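Local coordinates for protein archaemetzincin (Archaeoglobus fulgidus, PDB 3ZVS) that is probably a zinc-dependent metalloprotease of the metzincin type, with one catalytic and one apparently structural zinc ion and no known natural substrate, at residues 1-7 with 28-34; 22-26 with 115-120. All coordinates share one frame; numbering follows the deposited sequence.

Contact 1: 1-7 with 28-34; sequences MKIYIQP and AEVFVLP
M1 meets A28 at the start of two parallel strands, its carbonyl O taking the first backbone hydrogen bond from E29 N. K2 runs alongside E29, and a bend at chi4 (-45°) brings NZ to 3.5 Å from OE1, a long salt bridge at an exposed position, while its CD packs 3.5 Å from F31 CE1. I3 continues the alternating bonds of a parallel sheet, its N giving to E29 O and its O accepting from F31 N; on the face opposite K2, it puts CD1 on the methyl of A28, 3.8 Å from CB. Y4 and F31 point the same way with their ring planes only 13° apart, but the rings are slid so far that they barely overlap; F31 CD1 sits over the rim of one tyrosine face, 3.6 Å from Y4 CE2. I5 repeats the pattern of I3, with N bonded to F31 O and O to L33 N, and reaches obliquely across to V30, CD1 to CG1 at 3.6 Å. Q6 is folded back at chi2 (61°), and its NE2 holds two carbonyls near its amide plane: P34 O at 2.9 Å across the contact and P7 O at 3.0 Å within its own strand. Finally P7 CD rests against L33 O. With helix 12-26 covering the I3, I5, V30 and V32 side, the arrangement is a beta-alpha-beta crossover that puts 29-32 at the sheet edge.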
loop_
_atom_site.group_PDB
_atom_site.type_symbol
_atom_site.label_atom_id
_atom_site.label_comp_id
_atom_site.label_asym_id
_atom_site.label_seq_id
_atom_site.Cartn_x
_atom_site.Cartn_y
_atom_site.Cartn_z
ATOM N N MET A 1 13.706 12.075 -0.742
ATOM C CA MET A 1 12.364 11.551 -0.371
ATOM C C MET A 1 12.477 10.713 0.897
ATOM O O MET A 1 13.415 9.942 1.074
ATOM C CB MET A 1 11.805 10.703 -1.518
ATOM C CG MET A 1 10.436 10.108 -1.269
ATOM S SD MET A 1 9.974 8.850 -2.486
ATOM C CE MET A 1 10.118 9.755 -4.023
ATOM N N LYS A 2 11.476 10.865 1.762
ATOM C CA LYS A 2 11.369 10.061 2.984
ATOM C C LYS A 2 10.058 9.295 2.935
ATOM O O LYS A 2 9.052 9.836 2.479
ATOM C CB LYS A 2 11.383 10.948 4.237
ATOM C CG LYS A 2 12.576 11.892 4.261
ATOM C CD LYS A 2 13.022 12.263 5.663
ATOM C CE LYS A 2 13.945 13.485 5.666
ATOM N NZ LYS A 2 15.003 13.411 4.607
ATOM N N ILE A 3 10.089 8.037 3.354
ATOM C CA ILE A 3 8.875 7.225 3.435
ATOM C C ILE A 3 8.779 6.745 4.874
ATOM O O ILE A 3 9.723 6.140 5.384
ATOM C CB ILE A 3 8.946 5.990 2.511
ATOM C CG1 ILE A 3 9.126 6.435 1.054
ATOM C CG2 ILE A 3 7.708 5.104 2.702
ATOM C CD1 ILE A 3 9.465 5.328 0.087
ATOM N N TYR A 4 7.638 7.028 5.496
ATOM C CA TYR A 4 7.340 6.609 6.862
ATOM C C TYR A 4 6.344 5.482 6.769
ATOM O O TYR A 4 5.240 5.669 6.261
ATOM C CB TYR A 4 6.736 7.774 7.651
ATOM C CG TYR A 4 7.701 8.928 7.772
ATOM C CD1 TYR A 4 7.798 9.877 6.775
ATOM C CD2 TYR A 4 8.534 9.049 8.875
ATOM C CE1 TYR A 4 8.678 10.921 6.873
ATOM C CE2 TYR A 4 9.434 10.096 8.980
ATOM C CZ TYR A 4 9.488 11.029 7.982
ATOM O OH TYR A 4 10.387 12.076 8.082
ATOM N N ILE A 5 6.719 4.303 7.237
ATOM C CA ILE A 5 5.808 3.175 7.309
ATOM C C ILE A 5 5.146 3.165 8.671
ATOM O O ILE A 5 5.807 3.129 9.696
ATOM C CB ILE A 5 6.542 1.837 7.089
ATOM C CG1 ILE A 5 7.268 1.818 5.745
ATOM C CG2 ILE A 5 5.605 0.655 7.179
ATOM C CD1 ILE A 5 8.323 0.737 5.646
ATOM N N GLN A 6 3.824 3.204 8.664
ATOM C CA GLN A 6 3.030 3.159 9.877
ATOM C C GLN A 6 2.346 1.784 9.980
ATOM O O GLN A 6 1.326 1.523 9.321
ATOM C CB GLN A 6 1.944 4.257 9.879
ATOM C CG GLN A 6 0.990 4.163 11.071
ATOM C CD GLN A 6 1.725 4.314 12.379
ATOM O OE1 GLN A 6 2.271 5.383 12.678
ATOM N NE2 GLN A 6 1.781 3.262 13.147
ATOM N N PRO A 7 2.876 0.887 10.817
ATOM C CA PRO A 7 2.220 -0.405 11.000
ATOM C C PRO A 7 0.889 -0.219 11.728
ATOM O O PRO A 7 0.842 0.457 12.775
ATOM C CB PRO A 7 3.245 -1.220 11.846
ATOM C CG PRO A 7 4.515 -0.424 11.786
ATOM C CD PRO A 7 4.070 1.008 11.672
ATOM N N ALA A 28 15.007 6.255 -1.363
ATOM C CA ALA A 28 14.425 7.006 -0.262
ATOM C C ALA A 28 14.990 6.555 1.077
ATOM O O ALA A 28 15.490 5.441 1.206
ATOM C CB ALA A 28 12.904 6.843 -0.267
ATOM N N GLU A 29 14.902 7.448 2.054
ATOM C CA GLU A 29 15.168 7.100 3.441
ATOM C C GLU A 29 13.836 6.611 3.992
ATOM O O GLU A 29 12.826 7.317 3.886
ATOM C CB GLU A 29 15.633 8.320 4.207
ATOM C CG GLU A 29 16.064 8.015 5.618
ATOM C CD GLU A 29 16.550 9.253 6.352
ATOM O OE1 GLU A 29 16.325 10.380 5.851
ATOM O OE2 GLU A 29 17.144 9.090 7.438
ATOM N N VAL A 30 13.845 5.408 4.545
ATOM C CA VAL A 30 12.625 4.799 5.076
ATOM C C VAL A 30 12.691 4.716 6.598
ATOM O O VAL A 30 13.713 4.357 7.182
ATOM C CB VAL A 30 12.443 3.414 4.457
ATOM C CG1 VAL A 30 11.222 2.752 4.999
ATOM C CG2 VAL A 30 12.350 3.541 2.905
ATOM N N PHE A 31 11.570 5.054 7.221
ATOM C CA PHE A 31 11.435 5.106 8.662
ATOM C C PHE A 31 10.318 4.153 9.000
ATOM O O PHE A 31 9.304 4.126 8.319
ATOM C CB PHE A 31 11.066 6.509 9.130
ATOM C CG PHE A 31 12.107 7.545 8.814
ATOM C CD1 PHE A 31 12.117 8.180 7.586
ATOM C CD2 PHE A 31 13.082 7.853 9.735
ATOM C CE1 PHE A 31 13.082 9.121 7.294
ATOM C CE2 PHE A 31 14.056 8.789 9.448
ATOM C CZ PHE A 31 14.053 9.422 8.225
ATOM N N VAL A 32 10.478 3.380 10.063
ATOM C CA VAL A 32 9.399 2.538 10.552
ATOM C C VAL A 32 8.913 3.140 11.869
ATOM O O VAL A 32 9.650 3.215 12.858
ATOM C CB VAL A 32 9.856 1.089 10.751
ATOM C CG1 VAL A 32 8.734 0.256 11.376
ATOM C CG2 VAL A 32 10.318 0.464 9.433
ATOM N N LEU A 33 7.672 3.600 11.845
ATOM C CA LEU A 33 7.012 4.211 12.997
ATOM C C LEU A 33 6.528 3.153 13.995
ATOM O O LEU A 33 6.430 1.972 13.683
ATOM C CB LEU A 33 5.856 5.073 12.549
ATOM C CG LEU A 33 6.241 6.198 11.593
ATOM C CD1 LEU A 33 5.033 6.917 11.063
ATOM C CD2 LEU A 33 7.192 7.189 12.269
ATOM N N PRO A 34 6.298 3.575 15.234
ATOM C CA PRO A 34 5.801 2.633 16.228
ATOM C C PRO A 34 4.485 1.983 15.799
ATOM O O PRO A 34 3.605 2.666 15.335
ATOM C CB PRO A 34 5.551 3.533 17.432
ATOM C CG PRO A 34 6.535 4.691 17.252
ATOM C CD PRO A 34 6.502 4.929 15.783
#

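Contact 2: 22-26 with 115-120; sequences LPKIF and AVHEIG. With ZN (zinc ion), chain D.
F26, V116 and I119 bury the most surface here, and the phenyl ring of F26 is the centrepiece. I119 CG2 lies over one face of that ring, 3.8 Å from the centroid and 23° off the normal, a CH-pi contact displaced toward F26 CZ, its closest ring atom at 3.5 Å. The methyl reaches the ring because I119 carries CG2 anti to its backbone N (chi1 -69° for CG1), which leaves CG1 to lead CD1 to L22, 3.7 Å from L22 CD1. The opposite face of the phenyl is covered by I25 CG2 of its own helix, and V116 O lies at the edge in the ring plane, 3.9 Å from F26 CZ. V116 divides its two methyls: CG1 touches F26 CZ, whereas CG2 touches both I25 CD1, at 3.7 Å, and L22 CD2, at 3.9 Å. The axes of the segments 22-26 and 115-120 pass 11.6 Å apart at 46°; no hydrogen bond crosses between them, and the large side chains span the gap. An alanine in place of F26 would probably open a hole between the helices, taking the ring from under I119 CG2 and depriving V116 CG1 of its neighbour. H117 turns away from this apolar side, and its NE2 binds the catalytic zinc at 2.1 Å together with H121 and H127; ND1 bonds to V133 O. The contact thus backs the zinc-binding helix with the HExxH motif of the metzincins, whose glutamate, E118, is the probable proton acceptor.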
loop_
_atom_site.group_PDB
_atom_site.type_symbol
_atom_site.label_atom_id
_atom_site.label_comp_id
_atom_site.label_asym_id
_atom_site.label_seq_id
_atom_site.Cartn_x
_atom_site.Cartn_y
_atom_site.Cartn_z
ATOM N N LEU A 22 11.856 -1.012 -0.049
ATOM C CA LEU A 22 11.499 0.309 -0.544
ATOM C C LEU A 22 12.626 1.336 -0.724
ATOM O O LEU A 22 12.546 2.178 -1.632
ATOM C CB LEU A 22 10.383 0.910 0.297
ATOM C CG LEU A 22 9.018 0.210 0.358
ATOM C CD1 LEU A 22 8.092 0.974 1.294
ATOM C CD2 LEU A 22 8.361 0.054 -1.013
ATOM N N PRO A 23 13.659 1.309 0.124
ATOM C CA PRO A 23 14.727 2.307 -0.077
ATOM C C PRO A 23 15.330 2.274 -1.474
ATOM O O PRO A 23 15.472 3.323 -2.093
ATOM C CB PRO A 23 15.765 1.909 0.977
ATOM C CG PRO A 23 14.946 1.264 2.068
ATOM C CD PRO A 23 13.879 0.501 1.337
ATOM N N LYS A 24 15.640 1.087 -1.969
ATOM C CA LYS A 24 16.262 0.968 -3.281
ATOM C C LYS A 24 15.285 1.365 -4.386
ATOM O O LYS A 24 15.676 2.018 -5.347
ATOM C CB LYS A 24 16.748 -0.467 -3.476
ATOM C CG LYS A 24 17.391 -0.720 -4.815
ATOM C CD LYS A 24 17.637 -2.196 -5.009
ATOM C CE LYS A 24 18.110 -2.484 -6.425
ATOM N NZ LYS A 24 18.485 -3.912 -6.586
ATOM N N ILE A 25 14.016 0.978 -4.253
ATOM C CA ILE A 25 13.023 1.268 -5.283
ATOM C C ILE A 25 12.773 2.760 -5.459
ATOM O O ILE A 25 12.602 3.248 -6.581
ATOM C CB ILE A 25 11.696 0.527 -4.956
ATOM C CG1 ILE A 25 11.964 -0.968 -5.045
ATOM C CG2 ILE A 25 10.594 0.930 -5.920
ATOM C CD1 ILE A 25 10.779 -1.814 -4.600
ATOM N N PHE A 26 12.761 3.500 -4.357
ATOM C CA PHE A 26 12.411 4.911 -4.382
ATOM C C PHE A 26 13.594 5.848 -4.143
ATOM O O PHE A 26 13.414 7.061 -4.105
ATOM C CB PHE A 26 11.280 5.185 -3.386
ATOM C CG PHE A 26 9.980 4.644 -3.835
ATOM C CD1 PHE A 26 9.287 5.250 -4.875
ATOM C CD2 PHE A 26 9.469 3.509 -3.264
ATOM C CE1 PHE A 26 8.083 4.757 -5.293
ATOM C CE2 PHE A 26 8.241 2.990 -3.693
ATOM C CZ PHE A 26 7.553 3.636 -4.731
ATOM N N ALA A 115 2.572 -2.153 -2.164
ATOM C CA ALA A 115 3.115 -0.970 -1.486
ATOM C C ALA A 115 3.680 0.053 -2.477
ATOM O O ALA A 115 3.421 1.239 -2.364
ATOM C CB ALA A 115 4.216 -1.376 -0.480
ATOM N N VAL A 116 4.462 -0.419 -3.441
ATOM C CA VAL A 116 5.026 0.433 -4.464
ATOM C C VAL A 116 3.919 1.141 -5.232
ATOM O O VAL A 116 4.006 2.343 -5.499
ATOM C CB VAL A 116 5.919 -0.392 -5.377
ATOM C CG1 VAL A 116 6.344 0.410 -6.620
ATOM C CG2 VAL A 116 7.194 -0.821 -4.628
ATOM N N HIS A 117 2.863 0.403 -5.565
ATOM C CA HIS A 117 1.694 0.968 -6.262
ATOM C C HIS A 117 1.096 2.151 -5.480
ATOM O O HIS A 117 0.831 3.220 -6.000
ATOM C CB HIS A 117 0.665 -0.143 -6.448
ATOM C CG HIS A 117 -0.567 0.291 -7.163
ATOM N ND1 HIS A 117 -0.726 0.140 -8.529
ATOM C CD2 HIS A 117 -1.702 0.901 -6.722
ATOM C CE1 HIS A 117 -1.917 0.606 -8.886
ATOM N NE2 HIS A 117 -2.529 1.067 -7.806
ATOM N N GLU A 118 0.850 1.932 -4.190
ATOM C CA GLU A 118 0.260 2.984 -3.374
ATOM C C GLU A 118 1.170 4.209 -3.288
ATOM O O GLU A 118 0.732 5.341 -3.379
ATOM C CB GLU A 118 -0.051 2.452 -1.963
ATOM C CG GLU A 118 -1.174 1.430 -1.927
ATOM C CD GLU A 118 -2.420 1.878 -2.637
ATOM O OE1 GLU A 118 -2.822 3.063 -2.484
ATOM O OE2 GLU A 118 -3.015 1.075 -3.371
ATOM N N ILE A 119 2.443 3.989 -3.066
ATOM C CA ILE A 119 3.379 5.099 -2.945
ATOM C C ILE A 119 3.462 5.842 -4.290
ATOM O O ILE A 119 3.523 7.051 -4.319
ATOM C CB ILE A 119 4.767 4.607 -2.442
ATOM C CG1 ILE A 119 4.678 4.153 -0.991
ATOM C CG2 ILE A 119 5.821 5.688 -2.559
ATOM C CD1 ILE A 119 5.820 3.237 -0.610
ATOM N N GLY A 120 3.416 5.112 -5.398
ATOM C CA GLY A 120 3.397 5.756 -6.699
ATOM C C GLY A 120 2.245 6.735 -6.815
ATOM O O GLY A 120 2.429 7.816 -7.378
HETATM ZN ZN ZN D . -4.205 2.287 -7.707
#

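In the fold
The centres of contacts 1 and 2 lie about 11 Å apart. Contact 1 pairs the two strands of a beta-alpha-beta unit, and contact 2 sets the helix of that unit against helix 104-122. Along the chain, strand 2-7 leads into helix 12-26 and then strand 29-32, while helix 104-122 comes much later, so the segments of the two contacts alternate. The C-terminal end of helix 12-26, part of contact 2, also touches contact 1: F26 packs on I3 and M1, P23 on V30, and P23 O probably accepts a hydrogen bond from A28 N. Within the five-stranded mixed sheet, 2-7 lies between 29-32 and 65-69, and L66 of the latter touches A115, E118 and I119. Sheet and helix 12-26 together therefore border the helix bearing the zinc ligands H117 and H121.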